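PDB 4ZM6: N-acetyl-beta-D glucosaminidase from Rhizomucor miehei CAU432, which probably hydrolyses terminal N-acetyl-beta-D-glucosamine residues as a family 3 glycosidase and also carries a GCN5-related region that binds acetyl-CoA for glucosamine N-acetylation. Local coordinates for residues Asp683-Asp695 against Val828-Tyr842. Sequence-based numbering, arbitrary orientation.
Sequences DNLVHDLIGDLQD and VTKSYVDWVELLDFY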
ATOM      1  N   ASP A 683      -6.415 -25.587  28.884  1.00 70.27           N
ATOM      2  CA  ASP A 683      -6.065 -26.082  30.224  1.00 74.39           C
ATOM      3  C   ASP A 683      -5.135 -27.291  30.158  1.00 74.81           C
ATOM      4  O   ASP A 683      -4.187 -27.407  30.939  1.00 70.43           O
ATOM      5  CB  ASP A 683      -7.329 -26.484  30.991  1.00 77.50           C
ATOM      6  CG  ASP A 683      -8.292 -25.326  31.193  1.00 80.44           C
ATOM      7  OD1 ASP A 683      -7.837 -24.162  31.226  1.00 79.63           O
ATOM      8  OD2 ASP A 683      -9.508 -25.589  31.326  1.00 81.89           O
ATOM      9  N   ASN A 684      -5.430 -28.189  29.222  1.00 77.60           N
ATOM     10  CA  ASN A 684      -4.689 -29.440  29.055  1.00 76.09           C
ATOM     11  C   ASN A 684      -3.586 -29.300  28.015  1.00 71.99           C
ATOM     12  O   ASN A 684      -3.579 -28.352  27.229  1.00 75.15           O
ATOM     13  CB  ASN A 684      -5.638 -30.571  28.652  1.00 78.60           C
ATOM     14  CG  ASN A 684      -6.375 -30.285  27.353  1.00 83.86           C
ATOM     15  OD1 ASN A 684      -5.919 -30.668  26.275  1.00 89.31           O
ATOM     16  ND2 ASN A 684      -7.512 -29.598  27.449  1.00 85.83           N
ATOM     17  N   LEU A 685      -2.659 -30.254  28.014  1.00 67.42           N
ATOM     18  CA  LEU A 685      -1.548 -30.261  27.065  1.00 61.80           C
ATOM     19  C   LEU A 685      -1.853 -31.143  25.857  1.00 61.72           C
ATOM     20  O   LEU A 685      -2.872 -31.838  25.807  1.00 62.24           O
ATOM     21  CB  LEU A 685      -0.259 -30.737  27.743  1.00 58.41           C
ATOM     22  CG  LEU A 685       0.356 -29.809  28.794  1.00 58.10           C
ATOM     23  CD1 LEU A 685       1.656 -30.403  29.313  1.00 57.18           C
ATOM     24  CD2 LEU A 685       0.602 -28.408  28.249  1.00 58.78           C
ATOM     25  N   VAL A 686      -0.953 -31.080  24.881  1.00 60.16           N
ATOM     26  CA  VAL A 686      -1.020 -31.861  23.656  1.00 57.38           C
ATOM     27  C   VAL A 686       0.401 -32.349  23.404  1.00 57.39           C
ATOM     28  O   VAL A 686       1.356 -31.636  23.715  1.00 55.96           O
ATOM     29  CB  VAL A 686      -1.572 -30.995  22.501  1.00 57.88           C
ATOM     30  CG1 VAL A 686      -0.863 -31.267  21.181  1.00 59.89           C
ATOM     31  CG2 VAL A 686      -3.072 -31.203  22.356  1.00 57.63           C
ATOM     32  N   HIS A 687       0.542 -33.552  22.846  1.00 58.35           N
ATOM     33  CA  HIS A 687       1.838 -34.245  22.829  1.00 58.32           C
ATOM     34  C   HIS A 687       2.313 -34.717  21.455  1.00 57.09           C
ATOM     35  O   HIS A 687       1.509 -35.084  20.594  1.00 58.55           O
ATOM     36  CB  HIS A 687       1.773 -35.462  23.748  1.00 59.15           C
ATOM     37  CG  HIS A 687       1.156 -35.178  25.080  1.00 60.42           C
ATOM     38  ND1 HIS A 687       1.877 -34.672  26.139  1.00 61.05           N
ATOM     39  CD2 HIS A 687      -0.116 -35.322  25.522  1.00 61.03           C
ATOM     40  CE1 HIS A 687       1.075 -34.522  27.180  1.00 61.69           C
ATOM     41  NE2 HIS A 687      -0.139 -34.908  26.830  1.00 60.86           N
ATOM     42  N   ASP A 688       3.633 -34.691  21.277  1.00 53.17           N
ATOM     43  CA  ASP A 688       4.315 -35.444  20.229  1.00 51.37           C
ATOM     44  C   ASP A 688       4.899 -36.699  20.875  1.00 50.49           C
ATOM     45  O   ASP A 688       5.479 -36.623  21.962  1.00 49.60           O
ATOM     46  CB  ASP A 688       5.458 -34.627  19.606  1.00 50.19           C
ATOM     47  CG  ASP A 688       4.975 -33.572  18.620  1.00 48.61           C
ATOM     48  OD1 ASP A 688       3.764 -33.482  18.354  1.00 47.70           O
ATOM     49  OD2 ASP A 688       5.820 -32.806  18.118  1.00 48.27           O
ATOM     50  N   LEU A 689       4.758 -37.841  20.203  1.00 50.31           N
ATOM     51  CA  LEU A 689       5.272 -39.118  20.708  1.00 50.89           C
ATOM     52  C   LEU A 689       6.503 -39.577  19.938  1.00 51.60           C
ATOM     53  O   LEU A 689       6.677 -39.226  18.771  1.00 51.25           O
ATOM     54  CB  LEU A 689       4.196 -40.195  20.613  1.00 50.03           C
ATOM     55  CG  LEU A 689       2.798 -39.829  21.112  1.00 50.68           C
ATOM     56  CD1 LEU A 689       1.875 -41.029  21.006  1.00 51.23           C
ATOM     57  CD2 LEU A 689       2.832 -39.322  22.546  1.00 51.54           C
ATOM     58  N   ILE A 690       7.350 -40.362  20.603  1.00 52.79           N
ATOM     59  CA  ILE A 690       8.498 -41.012  19.958  1.00 54.92           C
ATOM     60  C   ILE A 690       8.473 -42.508  20.257  1.00 58.40           C
ATOM     61  O   ILE A 690       8.174 -42.921  21.379  1.00 62.12           O
ATOM     62  CB  ILE A 690       9.857 -40.407  20.386  1.00 54.91           C
ATOM     63  CG1 ILE A 690      11.010 -41.128  19.669  1.00 54.91           C
ATOM     64  CG2 ILE A 690      10.057 -40.485  21.894  1.00 53.81           C
ATOM     65  CD1 ILE A 690      12.367 -40.490  19.869  1.00 54.36           C
ATOM     66  N   GLY A 691       8.783 -43.317  19.246  1.00 61.21           N
ATOM     67  CA  GLY A 691       8.777 -44.773  19.387  1.00 62.82           C
ATOM     68  C   GLY A 691      10.004 -45.424  18.777  1.00 62.50           C
ATOM     69  O   GLY A 691      10.344 -45.158  17.625  1.00 62.98           O
ATOM     70  N   ASP A 692      10.667 -46.278  19.555  1.00 63.45           N
ATOM     71  CA  ASP A 692      11.785 -47.082  19.062  1.00 66.55           C
ATOM     72  C   ASP A 692      11.252 -48.277  18.264  1.00 65.82           C
ATOM     73  O   ASP A 692      10.402 -49.021  18.747  1.00 65.72           O
ATOM     74  CB  ASP A 692      12.643 -47.572  20.231  1.00 67.97           C
ATOM     75  CG  ASP A 692      13.864 -48.348  19.779  1.00 71.57           C
ATOM     76  OD1 ASP A 692      14.480 -47.964  18.764  1.00 77.08           O
ATOM     77  OD2 ASP A 692      14.215 -49.344  20.444  1.00 75.34           O
ATOM     78  N   LEU A 693      11.745 -48.445  17.042  1.00 64.91           N
ATOM     79  CA  LEU A 693      11.342 -49.562  16.190  1.00 65.26           C
ATOM     80  C   LEU A 693      12.496 -50.533  15.924  1.00 69.21           C
ATOM     81  O   LEU A 693      12.336 -51.474  15.151  1.00 66.55           O
ATOM     82  CB  LEU A 693      10.794 -49.039  14.859  1.00 61.76           C
ATOM     83  CG  LEU A 693       9.567 -48.129  14.911  1.00 59.69           C
ATOM     84  CD1 LEU A 693       9.106 -47.796  13.503  1.00 58.45           C
ATOM     85  CD2 LEU A 693       8.431 -48.766  15.694  1.00 60.05           C
ATOM     86  N   GLN A 694      13.638 -50.313  16.580  1.00 74.74           N
ATOM     87  CA  GLN A 694      14.859 -51.101  16.358  1.00 81.62           C
ATOM     88  C   GLN A 694      14.538 -52.562  16.071  1.00 85.71           C
ATOM     89  O   GLN A 694      14.895 -53.086  15.015  1.00 88.71           O
ATOM     90  CB  GLN A 694      15.794 -51.000  17.574  1.00 85.80           C
ATOM     91  CG  GLN A 694      17.179 -50.449  17.264  1.00 89.61           C
ATOM     92  CD  GLN A 694      17.597 -49.375  18.258  1.00 93.31           C
ATOM     93  OE1 GLN A 694      17.684 -49.631  19.460  1.00 95.74           O
ATOM     94  NE2 GLN A 694      17.839 -48.162  17.763  1.00 93.96           N
ATOM     95  N   ASP A 695      13.861 -53.207  17.017  1.00 88.96           N
ATOM     96  CA  ASP A 695      13.358 -54.567  16.833  1.00 92.47           C
ATOM     97  C   ASP A 695      11.882 -54.610  17.220  1.00 89.69           C
ATOM     98  O   ASP A 695      11.522 -55.071  18.304  1.00 94.46           O
ATOM     99  CB  ASP A 695      14.186 -55.577  17.654  1.00 94.63           C
ATOM    100  CG  ASP A 695      15.218 -56.327  16.809  1.00 95.46           C
ATOM    101  OD1 ASP A 695      15.650 -55.815  15.751  1.00 92.99           O
ATOM    102  OD2 ASP A 695      15.602 -57.445  17.213  1.00 96.10           O
ATOM    103  N   VAL A 828      13.425 -47.635   9.436  1.00 53.61           N
ATOM    104  CA  VAL A 828      13.191 -46.595  10.426  1.00 53.80           C
ATOM    105  C   VAL A 828      13.425 -47.147  11.822  1.00 55.47           C
ATOM    106  O   VAL A 828      12.815 -48.141  12.207  1.00 56.55           O
ATOM    107  CB  VAL A 828      11.751 -46.054  10.347  1.00 54.76           C
ATOM    108  CG1 VAL A 828      11.470 -45.094  11.499  1.00 55.30           C
ATOM    109  CG2 VAL A 828      11.510 -45.371   9.007  1.00 54.55           C
ATOM    110  N   THR A 829      14.305 -46.490  12.570  1.00 58.05           N
ATOM    111  CA  THR A 829      14.582 -46.848  13.959  1.00 59.68           C
ATOM    112  C   THR A 829      13.813 -45.974  14.969  1.00 61.65           C
ATOM    113  O   THR A 829      13.500 -46.440  16.068  1.00 63.20           O
ATOM    114  CB  THR A 829      16.095 -46.764  14.262  1.00 60.67           C
ATOM    115  OG1 THR A 829      16.586 -45.458  13.944  1.00 62.01           O
ATOM    116  CG2 THR A 829      16.862 -47.784  13.449  1.00 60.77           C
ATOM    117  N   LYS A 830      13.514 -44.723  14.606  1.00 60.10           N
ATOM    118  CA  LYS A 830      12.820 -43.792  15.506  1.00 58.66           C
ATOM    119  C   LYS A 830      11.596 -43.196  14.817  1.00 56.27           C
ATOM    120  O   LYS A 830      11.703 -42.687  13.709  1.00 59.53           O
ATOM    121  CB  LYS A 830      13.772 -42.679  15.948  1.00 59.59           C
ATOM    122  CG  LYS A 830      14.954 -43.176  16.774  1.00 62.49           C
ATOM    123  CD  LYS A 830      16.060 -42.130  16.865  1.00 64.89           C
ATOM    124  CE  LYS A 830      17.357 -42.705  17.424  1.00 65.01           C
ATOM    125  NZ  LYS A 830      17.311 -42.884  18.901  1.00 65.78           N
ATOM    126  N   SER A 831      10.440 -43.250  15.478  1.00 52.90           N
ATOM    127  CA  SER A 831       9.159 -42.913  14.841  1.00 51.06           C
ATOM    128  C   SER A 831       8.430 -41.751  15.524  1.00 51.88           C
ATOM    129  O   SER A 831       8.333 -41.702  16.744  1.00 53.07           O
ATOM    130  CB  SER A 831       8.255 -44.147  14.814  1.00 49.19           C
ATOM    131  OG  SER A 831       7.032 -43.872  14.159  1.00 46.91           O
ATOM    132  N   TYR A 832       7.887 -40.846  14.711  1.00 52.26           N
ATOM    133  CA  TYR A 832       7.311 -39.586  15.168  1.00 53.94           C
ATOM    134  C   TYR A 832       5.796 -39.578  15.011  1.00 55.18           C
ATOM    135  O   TYR A 832       5.286 -39.529  13.894  1.00 57.52           O
ATOM    136  CB  TYR A 832       7.917 -38.457  14.335  1.00 55.27           C
ATOM    137  CG  TYR A 832       7.547 -37.030  14.713  1.00 56.51           C
ATOM    138  CD1 TYR A 832       7.621 -36.579  16.031  1.00 56.11           C
ATOM    139  CD2 TYR A 832       7.191 -36.111  13.730  1.00 57.78           C
ATOM    140  CE1 TYR A 832       7.313 -35.267  16.359  1.00 56.29           C
ATOM    141  CE2 TYR A 832       6.887 -34.800  14.048  1.00 58.04           C
ATOM    142  CZ  TYR A 832       6.949 -34.380  15.360  1.00 56.87           C
ATOM    143  OH  TYR A 832       6.644 -33.070  15.654  1.00 56.42           O
ATOM    144  N   VAL A 833       5.079 -39.632  16.131  1.00 56.17           N
ATOM    145  CA  VAL A 833       3.627 -39.467  16.126  1.00 56.48           C
ATOM    146  C   VAL A 833       3.304 -38.094  16.710  1.00 56.39           C
ATOM    147  O   VAL A 833       3.446 -37.870  17.908  1.00 56.26           O
ATOM    148  CB  VAL A 833       2.925 -40.571  16.934  1.00 56.35           C
ATOM    149  CG1 VAL A 833       1.421 -40.336  16.969  1.00 56.01           C
ATOM    150  CG2 VAL A 833       3.248 -41.936  16.343  1.00 56.76           C
ATOM    151  N   ASP A 834       2.869 -37.182  15.850  1.00 57.20           N
ATOM    152  CA  ASP A 834       2.771 -35.777  16.205  1.00 56.14           C
ATOM    153  C   ASP A 834       1.352 -35.394  16.587  1.00 56.29           C
ATOM    154  O   ASP A 834       0.394 -35.889  15.997  1.00 55.07           O
ATOM    155  CB  ASP A 834       3.277 -34.892  15.053  1.00 56.82           C
ATOM    156  CG  ASP A 834       2.451 -35.036  13.778  1.00 57.60           C
ATOM    157  OD1 ASP A 834       2.313 -36.167  13.272  1.00 57.60           O
ATOM    158  OD2 ASP A 834       1.951 -34.010  13.268  1.00 60.28           O
ATOM    159  N   TRP A 835       1.245 -34.520  17.590  1.00 57.68           N
ATOM    160  CA  TRP A 835      -0.010 -33.880  17.983  1.00 58.08           C
ATOM    161  C   TRP A 835      -1.099 -34.909  18.262  1.00 58.77           C
ATOM    162  O   TRP A 835      -2.031 -35.070  17.471  1.00 58.59           O
ATOM    163  CB  TRP A 835      -0.454 -32.885  16.900  1.00 59.27           C
ATOM    164  CG  TRP A 835      -1.624 -31.991  17.270  1.00 60.28           C
ATOM    165  CD1 TRP A 835      -2.455 -32.108  18.355  1.00 60.15           C
ATOM    166  CD2 TRP A 835      -2.111 -30.872  16.519  1.00 60.30           C
ATOM    167  NE1 TRP A 835      -3.407 -31.119  18.333  1.00 60.03           N
ATOM    168  CE2 TRP A 835      -3.222 -30.349  17.217  1.00 59.31           C
ATOM    169  CE3 TRP A 835      -1.711 -30.257  15.327  1.00 60.92           C
ATOM    170  CZ2 TRP A 835      -3.939 -29.238  16.763  1.00 60.58           C
ATOM    171  CZ3 TRP A 835      -2.427 -29.151  14.874  1.00 62.08           C
ATOM    172  CH2 TRP A 835      -3.531 -28.655  15.593  1.00 61.34           C
ATOM    173  N   VAL A 836      -0.970 -35.599  19.392  1.00 60.37           N
ATOM    174  CA  VAL A 836      -1.974 -36.566  19.835  1.00 61.62           C
ATOM    175  C   VAL A 836      -2.176 -36.506  21.345  1.00 64.71           C
ATOM    176  O   VAL A 836      -1.336 -35.980  22.082  1.00 64.99           O
ATOM    177  CB  VAL A 836      -1.612 -38.013  19.430  1.00 62.63           C
ATOM    178  CG1 VAL A 836      -1.619 -38.163  17.914  1.00 61.87           C
ATOM    179  CG2 VAL A 836      -0.267 -38.434  20.019  1.00 61.82           C
ATOM    180  N   GLU A 837      -3.302 -37.058  21.787  1.00 68.71           N
ATOM    181  CA  GLU A 837      -3.696 -37.025  23.195  1.00 71.13           C
ATOM    182  C   GLU A 837      -3.906 -38.407  23.820  1.00 71.68           C
ATOM    183  O   GLU A 837      -3.644 -38.586  25.009  1.00 74.21           O
ATOM    184  CB  GLU A 837      -4.973 -36.199  23.354  1.00 71.46           C
ATOM    185  CG  GLU A 837      -4.886 -34.816  22.737  1.00 72.62           C
ATOM    186  CD  GLU A 837      -5.980 -33.891  23.230  1.00 76.08           C
ATOM    187  OE1 GLU A 837      -6.803 -33.461  22.396  1.00 77.25           O
ATOM    188  OE2 GLU A 837      -6.019 -33.597  24.450  1.00 76.24           O
ATOM    189  N   LEU A 838      -4.388 -39.372  23.038  1.00 71.91           N
ATOM    190  CA  LEU A 838      -4.666 -40.719  23.549  1.00 72.91           C
ATOM    191  C   LEU A 838      -3.365 -41.491  23.773  1.00 74.43           C
ATOM    192  O   LEU A 838      -3.008 -42.378  22.997  1.00 72.09           O
ATOM    193  CB  LEU A 838      -5.612 -41.474  22.599  1.00 73.17           C
ATOM    194  CG  LEU A 838      -7.131 -41.240  22.723  1.00 74.21           C
ATOM    195  CD1 LEU A 838      -7.514 -39.996  23.525  1.00 75.43           C
ATOM    196  CD2 LEU A 838      -7.781 -41.203  21.343  1.00 73.31           C
ATOM    197  N   LEU A 839      -2.674 -41.141  24.855  1.00 76.34           N
ATOM    198  CA  LEU A 839      -1.343 -41.676  25.146  1.00 78.41           C
ATOM    199  C   LEU A 839      -1.348 -43.160  25.488  1.00 81.53           C
ATOM    200  O   LEU A 839      -0.369 -43.854  25.215  1.00 85.74           O
ATOM    201  CB  LEU A 839      -0.675 -40.884  26.279  1.00 78.35           C
ATOM    202  CG  LEU A 839       0.203 -39.685  25.892  1.00 79.19           C
ATOM    203  CD1 LEU A 839      -0.315 -38.942  24.665  1.00 78.67           C
ATOM    204  CD2 LEU A 839       0.343 -38.735  27.077  1.00 78.63           C
ATOM    205  N   ASP A 840      -2.435 -43.644  26.085  1.00 81.96           N
ATOM    206  CA  ASP A 840      -2.558 -45.069  26.408  1.00 82.33           C
ATOM    207  C   ASP A 840      -2.765 -45.928  25.160  1.00 79.42           C
ATOM    208  O   ASP A 840      -2.380 -47.097  25.138  1.00 78.13           O
ATOM    209  CB  ASP A 840      -3.691 -45.302  27.417  1.00 82.66           C
ATOM    210  CG  ASP A 840      -3.329 -44.829  28.819  1.00 82.78           C
ATOM    211  OD1 ASP A 840      -2.130 -44.871  29.172  1.00 78.46           O
ATOM    212  OD2 ASP A 840      -4.244 -44.417  29.568  1.00 84.27           O
ATOM    213  N   PHE A 841      -3.369 -45.340  24.130  1.00 76.61           N
ATOM    214  CA  PHE A 841      -3.546 -46.002  22.842  1.00 74.16           C
ATOM    215  C   PHE A 841      -2.201 -46.288  22.177  1.00 73.64           C
ATOM    216  O   PHE A 841      -1.934 -47.414  21.759  1.00 76.00           O
ATOM    217  CB  PHE A 841      -4.390 -45.113  21.933  1.00 73.19           C
ATOM    218  CG  PHE A 841      -4.664 -45.701  20.585  1.00 73.74           C
ATOM    219  CD1 PHE A 841      -3.764 -45.528  19.543  1.00 74.42           C
ATOM    220  CD2 PHE A 841      -5.832 -46.404  20.350  1.00 75.02           C
ATOM    221  CE1 PHE A 841      -4.020 -46.057  18.293  1.00 75.24           C
ATOM    222  CE2 PHE A 841      -6.099 -46.932  19.101  1.00 76.95           C
ATOM    223  CZ  PHE A 841      -5.190 -46.760  18.070  1.00 76.76           C
ATOM    224  N   TYR A 842      -1.365 -45.258  22.073  1.00 70.32           N
ATOM    225  CA  TYR A 842      -0.060 -45.381  21.428  1.00 68.59           C
ATOM    226  C   TYR A 842       1.000 -45.998  22.347  1.00 71.45           C
ATOM    227  O   TYR A 842       2.086 -46.358  21.888  1.00 71.21           O
ATOM    228  CB  TYR A 842       0.416 -44.019  20.909  1.00 66.59           C
ATOM    229  CG  TYR A 842      -0.410 -43.471  19.764  1.00 64.30           C
ATOM    230  CD1 TYR A 842      -0.247 -43.954  18.472  1.00 62.29           C
ATOM    231  CD2 TYR A 842      -1.350 -42.461  19.971  1.00 63.88           C
ATOM    232  CE1 TYR A 842      -0.999 -43.454  17.420  1.00 61.19           C
ATOM    233  CE2 TYR A 842      -2.105 -41.955  18.924  1.00 61.40           C
ATOM    234  CZ  TYR A 842      -1.924 -42.456  17.651  1.00 60.35           C
ATOM    235  OH  TYR A 842      -2.664 -41.961  16.608  1.00 60.32           O
TER
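Leu689 lays its branched end over Val836, Leu839 and Tyr842, in an antiparallel strand pair broken by a G1 beta bulge. Strand 686-692 of the first acetyltransferase-like region lies between strands 830-836 and 847-857 of the second, so the two regions share a sheet. With CG beside its own backbone N (chi1 -47°), Leu689 sends CD1 to CG2 of Val836 and CB of Tyr842, while its CD2 lies 3.8 Å from CD1 of Leu839. Branched aliphatic side chains suit this largely apolar part of the face, where Val833 pairs directly with Leu689; Leu689 N donates to Val833 O.

At the bulge, two residues, Trp835 and Val836, stand opposite the single residue His687. Trp835 takes the positive phi (54°) usual at the first position of such a bulge, and its indole CD1 rests against CG1 of Val686. Val836 N bonds to His687 O at 2.8 Å, leaving the amide of Trp835 to Asp688 OD1, also at 2.8 Å and nearly along the C-O axis. The carboxylate suits this place because its other oxygen, OD2, accepts the hydroxyl of Tyr832 and is also hydrogen-bonded to that of Tyr853 from strand 847-857; these bonds would favour a charged Asp688. The Tyr832 ring stands almost perpendicular to the carboxylate, at 87°.

His687 combines a polar nitrogen with a flat pi face: ND1 hydrogen-bonds to Ser852 OG, and Leu839 makes a CH-pi contact, its CD2 lying over one face, 4.0 Å from the centroid of the His687 ring.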